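Local atomic coordinates of probable outer membrane protein (Pseudomonas aeruginosa, PDB entry 3DWO), a protein that probably carries long-chain fatty acids and other hydrophobic compounds across the outer membrane, as a beta-barrel channel of the FadL family. Residues T7-G12 with I44-V49; A11-A16 with G432-L437; R133-D138 with G422-R427; A218-K221 with T227-F230; H294-N297 with S301-A304. One frame throughout, in Å; residues are numbered along the deposited sequence.

Contact 1: T7-G12 with I44-V49; sequences TTNTAG and IAQLTV
Asn9 and Gln46 meet amide to amide where the first helix of the N-terminal plug meets the barrel wall of this FadL-type channel. Asn9 holds the N-cap position of helix 10-14 and reaches strand 44-63 with the same side chain. Its CB lies against Thr48, 3.4 Å from OG1. At CG, placed between the backbone N and the carbonyl carbon (chi1 47°), the amide divides its work. OD1 turns back to its own helix and accepts from Gly12 N at 2.9 Å, nearly straight at the hydrogen, which closes the capping bond. ND2 faces the wall and donates to Gln46 OE1 over 3.0 Å; the bond is bent (143°), and the two amide planes stand 79° apart, the side chains crossing at about a right angle. A second bond from Asn9 ND2 goes to Asp26, so both polar ends of this buried group are engaged. Thr10 CG2 is modelled against the Thr48 methyl, but it also crowds strand 423-441, so its exact place is doubtful. Gln46 reaches Asn9 on an extended chain, and its NE2 is hydrogen-bonded to Thr440 OG1 on that neighbouring strand.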
# COMPACT_ATOMS: atom_id res chain seq x y z
N THR A 7 9.90 -0.97 3.01
CA THR A 7 10.36 -0.26 4.20
C THR A 7 11.89 -0.30 4.28
O THR A 7 12.46 -1.01 5.12
CB THR A 7 9.75 -0.89 5.47
OG1 THR A 7 10.18 -2.25 5.59
CG2 THR A 7 8.22 -0.86 5.39
N THR A 8 12.55 0.47 3.42
CA THR A 8 14.02 0.50 3.37
C THR A 8 14.56 1.92 3.38
O THR A 8 13.82 2.89 3.54
CB THR A 8 14.53 -0.18 2.07
OG1 THR A 8 13.71 -1.31 1.78
CG2 THR A 8 15.96 -0.65 2.24
N ASN A 9 15.87 2.04 3.22
CA ASN A 9 16.53 3.34 3.17
C ASN A 9 16.96 3.58 1.73
O ASN A 9 16.72 2.74 0.85
CB ASN A 9 17.74 3.36 4.10
CG ASN A 9 18.62 2.14 3.94
OD1 ASN A 9 18.81 1.64 2.82
ND2 ASN A 9 19.16 1.65 5.04
N THR A 10 17.61 4.71 1.48
CA THR A 10 18.04 5.06 0.14
C THR A 10 18.98 4.03 -0.49
O THR A 10 18.88 3.75 -1.68
CB THR A 10 18.72 6.42 0.12
OG1 THR A 10 19.95 6.36 0.86
CG2 THR A 10 17.82 7.46 0.74
N ALA A 11 19.89 3.48 0.31
CA ALA A 11 20.82 2.47 -0.19
C ALA A 11 19.98 1.31 -0.72
O ALA A 11 20.23 0.81 -1.81
CB ALA A 11 21.74 2.00 0.92
N GLY A 12 18.99 0.89 0.06
CA GLY A 12 18.13 -0.21 -0.36
C GLY A 12 17.44 0.12 -1.68
O GLY A 12 17.41 -0.72 -2.59
N ILE A 44 24.45 3.77 15.02
CA ILE A 44 24.13 4.38 13.74
C ILE A 44 22.74 5.00 13.76
O ILE A 44 21.77 4.38 14.20
CB ILE A 44 24.21 3.35 12.59
CG1 ILE A 44 25.55 2.62 12.63
CG2 ILE A 44 24.08 4.06 11.25
CD1 ILE A 44 25.71 1.59 11.54
N ALA A 45 22.66 6.24 13.28
CA ALA A 45 21.41 6.98 13.20
C ALA A 45 21.25 7.31 11.72
O ALA A 45 22.19 7.75 11.07
CB ALA A 45 21.49 8.26 14.02
N GLN A 46 20.05 7.09 11.18
CA GLN A 46 19.83 7.34 9.76
C GLN A 46 18.44 7.87 9.43
O GLN A 46 17.44 7.41 9.97
CB GLN A 46 20.07 6.04 8.99
CG GLN A 46 19.91 6.14 7.49
CD GLN A 46 20.08 4.78 6.82
OE1 GLN A 46 19.30 3.86 7.06
NE2 GLN A 46 21.10 4.66 5.98
N LEU A 47 18.39 8.85 8.53
CA LEU A 47 17.13 9.43 8.10
C LEU A 47 17.03 9.36 6.58
O LEU A 47 17.96 9.74 5.86
CB LEU A 47 17.02 10.89 8.54
CG LEU A 47 15.81 11.61 7.91
CD1 LEU A 47 14.51 10.93 8.34
CD2 LEU A 47 15.81 13.07 8.34
N THR A 48 15.89 8.87 6.10
CA THR A 48 15.65 8.76 4.67
C THR A 48 14.39 9.52 4.30
O THR A 48 13.41 9.54 5.05
CB THR A 48 15.47 7.28 4.25
OG1 THR A 48 16.71 6.57 4.40
CG2 THR A 48 15.02 7.19 2.79
N VAL A 49 14.42 10.16 3.14
CA VAL A 49 13.27 10.89 2.65
C VAL A 49 13.09 10.57 1.17
O VAL A 49 13.96 10.86 0.34
CB VAL A 49 13.44 12.40 2.84
CG1 VAL A 49 14.76 12.86 2.26
CG2 VAL A 49 12.29 13.13 2.19

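Contact 2: A11-A16 with G432-L437; sequences AGWGRA and GQVFSL
Trp13 laid against Val434 is a buried apolar contact between plug and wall: helix 10-14 of the N-terminal segment, enclosed by the barrel as in other FadL-family channels, presses its indole on the inner face of strand 423-441. The strand contributes the inward-facing Val434 and Ser436, while Phe435 and Leu437 point from its other side to the surface. Val434 meets the ring face-on. Its CG1 stands over the middle of the six-membered ring, 4.2 Å from the centroid and only 4° off the ring normal, a CH-pi contact. CG2 reaches farther along the same ring and comes within 3.9 Å of Trp13 CH2. With Val434 CG1 anti to the backbone N (chi1 -176°), both methyls are presented to the indole, and the two side chains cross at about a right angle. At the pyrrole end Ser436 OG approaches Trp13 CD1 to 3.9 Å from an oblique direction; the hydroxyl itself is hydrogen-bonded to Asn50 OD1 on strand 44-63. Phe380 and Ser402 from two further strands also touch Trp13, and a bound detergent molecule, C8E, lies against both Trp13 and Gly432. The helix is short: Ala16, with a positive phi of 54°, is the C-prime residue of a Schellman motif. One residue earlier, Arg15 turns from the wall strand to a salt bridge with Asp344 and a cation-pi contact with Phe23, its guanidinium face lying above Ala11 O.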
# COMPACT_ATOMS: atom_id res chain seq x y z
N ALA A 11 19.89 3.48 0.31
CA ALA A 11 20.82 2.47 -0.19
C ALA A 11 19.98 1.31 -0.72
O ALA A 11 20.23 0.81 -1.81
CB ALA A 11 21.74 2.00 0.92
N GLY A 12 18.99 0.89 0.06
CA GLY A 12 18.13 -0.21 -0.36
C GLY A 12 17.44 0.12 -1.68
O GLY A 12 17.41 -0.72 -2.59
N TRP A 13 16.88 1.32 -1.79
CA TRP A 13 16.21 1.73 -3.01
C TRP A 13 17.17 1.68 -4.19
O TRP A 13 16.77 1.33 -5.31
CB TRP A 13 15.63 3.14 -2.89
CG TRP A 13 14.25 3.17 -2.30
CD1 TRP A 13 13.91 3.52 -1.03
CD2 TRP A 13 13.03 2.78 -2.95
NE1 TRP A 13 12.56 3.37 -0.84
CE2 TRP A 13 11.99 2.92 -2.01
CE3 TRP A 13 12.72 2.32 -4.24
CZ2 TRP A 13 10.66 2.61 -2.31
CZ3 TRP A 13 11.39 2.02 -4.54
CH2 TRP A 13 10.38 2.17 -3.57
N GLY A 14 18.43 2.03 -3.94
CA GLY A 14 19.43 2.04 -4.99
C GLY A 14 19.70 0.68 -5.61
O GLY A 14 20.11 0.59 -6.77
N ARG A 15 19.46 -0.39 -4.86
CA ARG A 15 19.68 -1.73 -5.37
C ARG A 15 18.40 -2.55 -5.45
O ARG A 15 18.42 -3.78 -5.36
CB ARG A 15 20.73 -2.46 -4.53
CG ARG A 15 20.52 -2.36 -3.03
CD ARG A 15 21.61 -3.11 -2.28
NE ARG A 15 21.43 -2.99 -0.84
CZ ARG A 15 22.13 -2.17 -0.05
NH1 ARG A 15 23.07 -1.39 -0.56
NH2 ARG A 15 21.86 -2.13 1.24
N ALA A 16 17.28 -1.86 -5.62
CA ALA A 16 15.96 -2.49 -5.72
C ALA A 16 15.68 -3.41 -4.53
O ALA A 16 15.04 -4.45 -4.68
CB ALA A 16 15.85 -3.28 -7.02
N GLY A 432 5.50 4.42 -12.17
CA GLY A 432 5.98 4.91 -10.90
C GLY A 432 7.46 5.20 -10.91
O GLY A 432 8.24 4.56 -11.62
N GLN A 433 7.86 6.18 -10.11
CA GLN A 433 9.26 6.51 -10.00
C GLN A 433 9.48 7.09 -8.62
O GLN A 433 8.61 7.78 -8.08
CB GLN A 433 9.68 7.48 -11.11
CG GLN A 433 9.25 8.91 -10.95
CD GLN A 433 9.58 9.72 -12.20
OE1 GLN A 433 10.61 9.49 -12.84
NE2 GLN A 433 8.72 10.67 -12.54
N VAL A 434 10.64 6.78 -8.04
CA VAL A 434 10.97 7.24 -6.70
C VAL A 434 12.36 7.89 -6.65
O VAL A 434 13.31 7.40 -7.27
CB VAL A 434 10.94 6.06 -5.69
CG1 VAL A 434 11.20 6.57 -4.27
CG2 VAL A 434 9.60 5.33 -5.76
N PHE A 435 12.45 9.00 -5.94
CA PHE A 435 13.70 9.71 -5.76
C PHE A 435 13.97 9.54 -4.27
O PHE A 435 13.09 9.82 -3.45
CB PHE A 435 13.54 11.19 -6.12
CG PHE A 435 13.04 11.41 -7.51
CD1 PHE A 435 11.69 11.22 -7.82
CD2 PHE A 435 13.91 11.77 -8.53
CE1 PHE A 435 11.23 11.38 -9.11
CE2 PHE A 435 13.46 11.93 -9.83
CZ PHE A 435 12.11 11.74 -10.13
N SER A 436 15.16 9.09 -3.92
CA SER A 436 15.50 8.84 -2.52
C SER A 436 16.79 9.53 -2.09
O SER A 436 17.74 9.64 -2.87
CB SER A 436 15.62 7.33 -2.30
OG SER A 436 15.65 7.00 -0.93
N LEU A 437 16.82 10.00 -0.85
CA LEU A 437 17.99 10.68 -0.31
C LEU A 437 18.07 10.42 1.19
O LEU A 437 17.06 10.53 1.89
CB LEU A 437 17.86 12.18 -0.57
CG LEU A 437 19.14 13.00 -0.74
CD1 LEU A 437 19.83 12.61 -2.05
CD2 LEU A 437 18.80 14.48 -0.75

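Contact 3: R133-D138 with G422-R427; sequences RDFAVD and GRLDGR
Phe135 belongs to the loop joining strands 110-125 and 138-153, and its ring rests on the beginning of strand 423-441, on Gly422, Arg423 and Leu424. CG anti to the carbonyl carbon (chi1 -64°) points the ring at the strand. Leu424 comes over one face: its CG stands 3.8 Å from the ring centroid, 14° off the normal and displaced toward the rim, a CH-pi contact. Leu424 CD2 extends along the same side and is 3.6 Å from Phe135 CD1. The two side chains run antiparallel to each other where they overlap. The far end of the ring meets backbone: Phe135 CZ lies 3.4 Å from Gly422 O, which sits at the ring edge near its plane, and 3.4 Å from Arg423 CA, which approaches obliquely. Judged by the orientation of FadL-family barrels, this is the extracellular end, where a long loop folds in against the wall. Tyr58 and Ala62 of strand 44-63 touch Leu424, and Thr413 touches both Leu424 and Phe135. Two side-chain amides, Gln175 NE2 and Asn415 ND2, hold the loop here by donating to the backbone carbonyl Asp134 O. Farther along, a classic beta bulge sets Val137 and Asp138 together opposite Ser174.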
# COMPACT_ATOMS: atom_id res chain seq x y z
N ARG A 133 -17.42 6.44 -11.65
CA ARG A 133 -17.72 6.97 -10.32
C ARG A 133 -18.53 6.04 -9.41
O ARG A 133 -18.46 6.17 -8.18
CB ARG A 133 -18.43 8.34 -10.43
CG ARG A 133 -19.78 8.32 -11.13
CD ARG A 133 -20.34 9.74 -11.24
NE ARG A 133 -21.62 9.79 -11.95
CZ ARG A 133 -21.77 9.59 -13.25
NH1 ARG A 133 -20.71 9.32 -14.01
NH2 ARG A 133 -22.98 9.64 -13.80
N ASP A 134 -19.29 5.11 -9.99
CA ASP A 134 -20.07 4.18 -9.16
C ASP A 134 -19.15 3.14 -8.51
O ASP A 134 -19.59 2.38 -7.65
CB ASP A 134 -21.11 3.42 -9.99
CG ASP A 134 -22.29 4.30 -10.44
OD1 ASP A 134 -22.41 5.45 -9.97
OD2 ASP A 134 -23.09 3.82 -11.27
N PHE A 135 -17.89 3.10 -8.92
CA PHE A 135 -16.93 2.14 -8.38
C PHE A 135 -15.88 2.80 -7.50
O PHE A 135 -15.40 2.18 -6.55
CB PHE A 135 -16.22 1.39 -9.50
CG PHE A 135 -17.13 0.53 -10.33
CD1 PHE A 135 -17.90 1.08 -11.35
CD2 PHE A 135 -17.24 -0.83 -10.07
CE1 PHE A 135 -18.77 0.29 -12.10
CE2 PHE A 135 -18.11 -1.64 -10.82
CZ PHE A 135 -18.87 -1.07 -11.83
N ALA A 136 -15.52 4.04 -7.83
CA ALA A 136 -14.52 4.74 -7.04
C ALA A 136 -14.33 6.18 -7.46
O ALA A 136 -14.46 6.53 -8.64
CB ALA A 136 -13.19 4.01 -7.13
N VAL A 137 -14.02 7.01 -6.47
CA VAL A 137 -13.72 8.41 -6.71
C VAL A 137 -12.36 8.58 -6.04
O VAL A 137 -11.33 8.58 -6.72
CB VAL A 137 -14.77 9.35 -6.07
CG1 VAL A 137 -14.35 10.81 -6.29
CG2 VAL A 137 -16.13 9.11 -6.71
N ASP A 138 -12.34 8.67 -4.71
CA ASP A 138 -11.09 8.82 -3.99
C ASP A 138 -10.74 7.63 -3.09
O ASP A 138 -11.62 7.02 -2.48
CB ASP A 138 -11.10 10.09 -3.14
CG ASP A 138 -11.15 11.34 -3.97
OD1 ASP A 138 -10.83 11.26 -5.18
OD2 ASP A 138 -11.49 12.41 -3.42
N GLY A 422 -23.62 -1.90 -11.93
CA GLY A 422 -22.89 -1.49 -13.12
C GLY A 422 -21.64 -2.32 -13.36
O GLY A 422 -21.34 -3.24 -12.60
N ARG A 423 -20.90 -2.01 -14.42
CA ARG A 423 -19.68 -2.75 -14.70
C ARG A 423 -18.70 -1.95 -15.55
O ARG A 423 -19.09 -1.08 -16.32
CB ARG A 423 -19.98 -4.07 -15.40
CG ARG A 423 -20.34 -3.95 -16.86
CD ARG A 423 -20.58 -5.34 -17.47
NE ARG A 423 -21.12 -5.27 -18.82
CZ ARG A 423 -20.40 -5.05 -19.91
NH1 ARG A 423 -19.08 -4.89 -19.82
NH2 ARG A 423 -20.99 -4.97 -21.10
N LEU A 424 -17.42 -2.27 -15.40
CA LEU A 424 -16.38 -1.60 -16.16
C LEU A 424 -15.81 -2.55 -17.21
O LEU A 424 -15.87 -3.77 -17.06
CB LEU A 424 -15.24 -1.16 -15.23
CG LEU A 424 -15.59 -0.27 -14.03
CD1 LEU A 424 -14.36 -0.05 -13.18
CD2 LEU A 424 -16.14 1.07 -14.53
N ASP A 425 -15.28 -1.99 -18.29
CA ASP A 425 -14.65 -2.78 -19.33
C ASP A 425 -13.55 -1.91 -19.92
O ASP A 425 -13.79 -1.14 -20.85
CB ASP A 425 -15.65 -3.15 -20.43
CG ASP A 425 -15.02 -4.03 -21.50
OD1 ASP A 425 -15.65 -4.23 -22.56
OD2 ASP A 425 -13.89 -4.52 -21.27
N GLY A 426 -12.36 -2.03 -19.36
CA GLY A 426 -11.24 -1.23 -19.84
C GLY A 426 -9.94 -1.67 -19.22
O GLY A 426 -9.80 -2.80 -18.76
N ARG A 427 -8.96 -0.77 -19.20
CA ARG A 427 -7.66 -1.10 -18.63
C ARG A 427 -6.98 0.10 -17.99
O ARG A 427 -7.18 1.25 -18.39
CB ARG A 427 -6.75 -1.69 -19.71
CG ARG A 427 -6.82 -0.97 -21.03
CD ARG A 427 -6.28 -1.83 -22.16
NE ARG A 427 -6.76 -3.20 -22.09
CZ ARG A 427 -6.10 -4.21 -21.53
NH1 ARG A 427 -4.91 -4.01 -20.98
NH2 ARG A 427 -6.62 -5.43 -21.51

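Contact 4: A218-K221 with T227-F230; sequences AVWK and TLGF
Trp220 and Leu228 rise together from one face of the paired strands, roughly parallel. The indole, its CG anti to the backbone N (chi1 178°), brings its benzo part up to the leucine: Trp220 CE3 is 3.5 Å from Leu228 CD1, which approaches the ring obliquely. Ala218 and Phe230 share that face, but the phenyl leads away from its neighbour toward Ala288 and Leu290 of strand 287-295. Phe230 lies about 4 Å from a bound C8E detergent at the nearest atoms, as suits the membrane-facing side. Both strands belong to an antiparallel beta hairpin of the barrel, 201-220 with 226-248; the short segments 218-220 and 227-230 run with axes 4.7 Å apart at closest and directions at 161°. Two hydrogen-bonded pairs, Ala218 with Phe230 and Trp220 with Leu228, give four backbone bonds, such as Ala218 N to Phe230 O at 2.8 Å. Between them Val219 and Gly229 form a non-hydrogen-bonded pair, their backbones close, with CA-H...O contacts of Val219 CA to Leu228 O and Gly229 CA to Ala218 O, 3.4 Å each. The opposite face looks into the barrel. There Val219 crosses Thr227, with CG1 3.9 Å from Thr227 CG2, and packs on Leu22, Ala35, Ala36 and Phe39 of the plug. Lys221 runs alongside Thr227; the bend at chi3 (79°) brings CE to 3.2 Å from Thr227 OG1, and a second bend at chi4 sets the direction of NZ.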
# COMPACT_ATOMS: atom_id res chain seq x y z
N ALA A 218 16.26 -14.12 11.77
CA ALA A 218 17.44 -14.91 12.06
C ALA A 218 18.46 -14.66 10.96
O ALA A 218 18.09 -14.47 9.80
CB ALA A 218 17.07 -16.39 12.11
N VAL A 219 19.73 -14.64 11.34
CA VAL A 219 20.81 -14.43 10.39
C VAL A 219 21.85 -15.52 10.57
O VAL A 219 22.16 -15.91 11.70
CB VAL A 219 21.48 -13.06 10.58
CG1 VAL A 219 22.76 -12.98 9.77
CG2 VAL A 219 20.53 -11.95 10.14
N TRP A 220 22.38 -16.01 9.45
CA TRP A 220 23.38 -17.06 9.46
C TRP A 220 24.52 -16.70 8.51
O TRP A 220 24.30 -16.55 7.30
CB TRP A 220 22.73 -18.39 9.05
CG TRP A 220 23.67 -19.55 8.98
CD1 TRP A 220 24.65 -19.88 9.88
CD2 TRP A 220 23.68 -20.59 8.00
NE1 TRP A 220 25.25 -21.06 9.52
CE2 TRP A 220 24.68 -21.52 8.37
CE3 TRP A 220 22.93 -20.83 6.84
CZ2 TRP A 220 24.95 -22.67 7.62
CZ3 TRP A 220 23.20 -21.98 6.09
CH2 TRP A 220 24.20 -22.88 6.49
N LYS A 221 25.72 -16.55 9.05
CA LYS A 221 26.90 -16.22 8.24
C LYS A 221 27.78 -17.46 8.16
O LYS A 221 28.67 -17.66 8.98
CB LYS A 221 27.68 -15.07 8.87
CG LYS A 221 26.85 -13.83 9.13
CD LYS A 221 27.71 -12.64 9.53
CE LYS A 221 28.38 -11.99 8.32
NZ LYS A 221 29.27 -12.93 7.57
N THR A 227 26.10 -14.09 3.82
CA THR A 227 25.23 -13.74 4.92
C THR A 227 23.82 -14.08 4.47
O THR A 227 23.32 -13.51 3.50
CB THR A 227 25.31 -12.24 5.25
OG1 THR A 227 26.66 -11.89 5.57
CG2 THR A 227 24.43 -11.92 6.45
N LEU A 228 23.20 -15.04 5.15
CA LEU A 228 21.85 -15.45 4.83
C LEU A 228 20.92 -14.93 5.91
O LEU A 228 21.30 -14.84 7.07
CB LEU A 228 21.76 -16.97 4.76
CG LEU A 228 22.50 -17.67 3.62
CD1 LEU A 228 22.34 -19.18 3.76
CD2 LEU A 228 21.95 -17.21 2.28
N GLY A 229 19.70 -14.59 5.52
CA GLY A 229 18.76 -14.09 6.49
C GLY A 229 17.32 -14.47 6.22
O GLY A 229 16.87 -14.55 5.07
N PHE A 230 16.60 -14.73 7.30
CA PHE A 230 15.19 -15.07 7.21
C PHE A 230 14.47 -14.12 8.14
O PHE A 230 14.81 -14.01 9.32
CB PHE A 230 14.93 -16.50 7.65
CG PHE A 230 13.49 -16.89 7.54
CD1 PHE A 230 12.92 -17.14 6.30
CD2 PHE A 230 12.68 -16.94 8.67
CE1 PHE A 230 11.56 -17.44 6.18
CE2 PHE A 230 11.33 -17.24 8.57
CZ PHE A 230 10.76 -17.48 7.32

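Contact 5: H294-N297 with S301-A304; sequences HQFN and SLGA
His294 and Leu302 are the hydrogen-bonded pair near the turn of a beta hairpin in the barrel wall, strands 287-295 and 300-309. Backbone bonds run both ways between them: His294 N donates to Leu302 O over 2.9 Å, and Leu302 N to His294 O over 3.0 Å. Next to it, Gln295 and Ser301 form a non-hydrogen-bonded pair, with Ser301 CA 3.5 Å from His294 O in a CA-H...O contact. Beyond Gln295 the chain leaves the strand, and the turn is held by Asn297 OD1, which accepts from Arg299 N and Leu300 N. Apolar packing falls to Phe296, whose ring swings back over the hairpin. Leu302 CD1 comes obliquely to within 3.3 Å of Phe296 CE2, a tight approach, while Leu302 CB sits at the ring edge in its plane. A bound C8E touches Leu302, marking this side as the one toward detergent. On the other face of the strands the contact is looser: Ser301 OG lies 3.7 Å from Gln295 CG, and these two residues also touch Phe23 and Pro24 of the plug. Within the first segment two rings meet. His294 CG, anti to the backbone N (chi1 175°), carries the imidazole away from Leu302 and over Phe296. ND1 of His294 sits 3.4 Å above the plane of the Phe296 ring, over its centre, with the imidazole inclined to that ring rather than stacked flat on it.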
# COMPACT_ATOMS: atom_id res chain seq x y z
N HIS A 294 26.44 -11.84 -0.82
CA HIS A 294 27.75 -12.43 -1.05
C HIS A 294 28.76 -11.36 -1.43
O HIS A 294 28.54 -10.58 -2.35
CB HIS A 294 27.68 -13.48 -2.16
CG HIS A 294 29.01 -14.06 -2.52
ND1 HIS A 294 30.02 -13.30 -3.09
CD2 HIS A 294 29.51 -15.30 -2.37
CE1 HIS A 294 31.08 -14.06 -3.27
NE2 HIS A 294 30.81 -15.28 -2.84
N GLN A 295 29.87 -11.34 -0.71
CA GLN A 295 30.93 -10.38 -0.98
C GLN A 295 31.96 -11.05 -1.87
O GLN A 295 32.66 -11.97 -1.44
CB GLN A 295 31.55 -9.92 0.34
CG GLN A 295 30.51 -9.39 1.32
CD GLN A 295 31.05 -9.22 2.72
OE1 GLN A 295 31.52 -10.17 3.35
NE2 GLN A 295 30.98 -7.99 3.23
N PHE A 296 32.03 -10.62 -3.13
CA PHE A 296 32.97 -11.18 -4.10
C PHE A 296 34.40 -10.73 -3.84
O PHE A 296 35.34 -11.51 -3.96
CB PHE A 296 32.55 -10.80 -5.51
CG PHE A 296 31.35 -11.55 -6.00
CD1 PHE A 296 31.50 -12.79 -6.61
CD2 PHE A 296 30.07 -11.04 -5.81
CE1 PHE A 296 30.39 -13.51 -7.02
CE2 PHE A 296 28.95 -11.75 -6.22
CZ PHE A 296 29.11 -13.00 -6.83
N ASN A 297 34.56 -9.46 -3.49
CA ASN A 297 35.86 -8.89 -3.19
C ASN A 297 35.69 -7.67 -2.30
O ASN A 297 34.58 -7.38 -1.84
CB ASN A 297 36.60 -8.52 -4.48
CG ASN A 297 35.80 -7.59 -5.35
OD1 ASN A 297 35.38 -6.52 -4.91
ND2 ASN A 297 35.59 -7.98 -6.60
N SER A 301 29.83 -6.37 -3.80
CA SER A 301 28.93 -7.19 -3.01
C SER A 301 27.59 -7.26 -3.72
O SER A 301 27.05 -6.23 -4.13
CB SER A 301 28.72 -6.58 -1.62
OG SER A 301 29.94 -6.51 -0.91
N LEU A 302 27.07 -8.47 -3.88
CA LEU A 302 25.78 -8.66 -4.54
C LEU A 302 24.78 -9.26 -3.57
O LEU A 302 25.15 -10.00 -2.65
CB LEU A 302 25.93 -9.58 -5.76
CG LEU A 302 26.82 -9.08 -6.90
CD1 LEU A 302 26.76 -10.08 -8.04
CD2 LEU A 302 26.37 -7.71 -7.37
N GLY A 303 23.51 -8.93 -3.77
CA GLY A 303 22.47 -9.45 -2.91
C GLY A 303 21.28 -9.94 -3.71
O GLY A 303 21.00 -9.44 -4.80
N ALA A 304 20.60 -10.95 -3.17
CA ALA A 304 19.42 -11.53 -3.80
C ALA A 304 18.37 -11.58 -2.70
O ALA A 304 18.71 -11.79 -1.54
CB ALA A 304 19.70 -12.93 -4.32

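How the contacts relate
Contacts 1 and 2 are two faces of one junction: they share Ala11 and Gly12, their centres are 10 Å apart, and helix 10-14 meets neighbouring strands 44-63 and 423-441 through them. Val49 N and Leu437 O, 2.9 Å apart in a probable hydrogen bond, tie those strands. Contact 3 uses strand 423-441 too, but near its other end, about 32 Å from contact 2 between centres. Contacts 4 and 5 are successive hairpins of the wall, centres about 14 Å apart, joined through strands 226-248 and 287-295; their turns are probably periplasmic, as in the family. C8E lies inside by Trp13 (contact 2), outside by Phe230 and Leu302 (contacts 4 and 5), and touches Gln46 (contact 1).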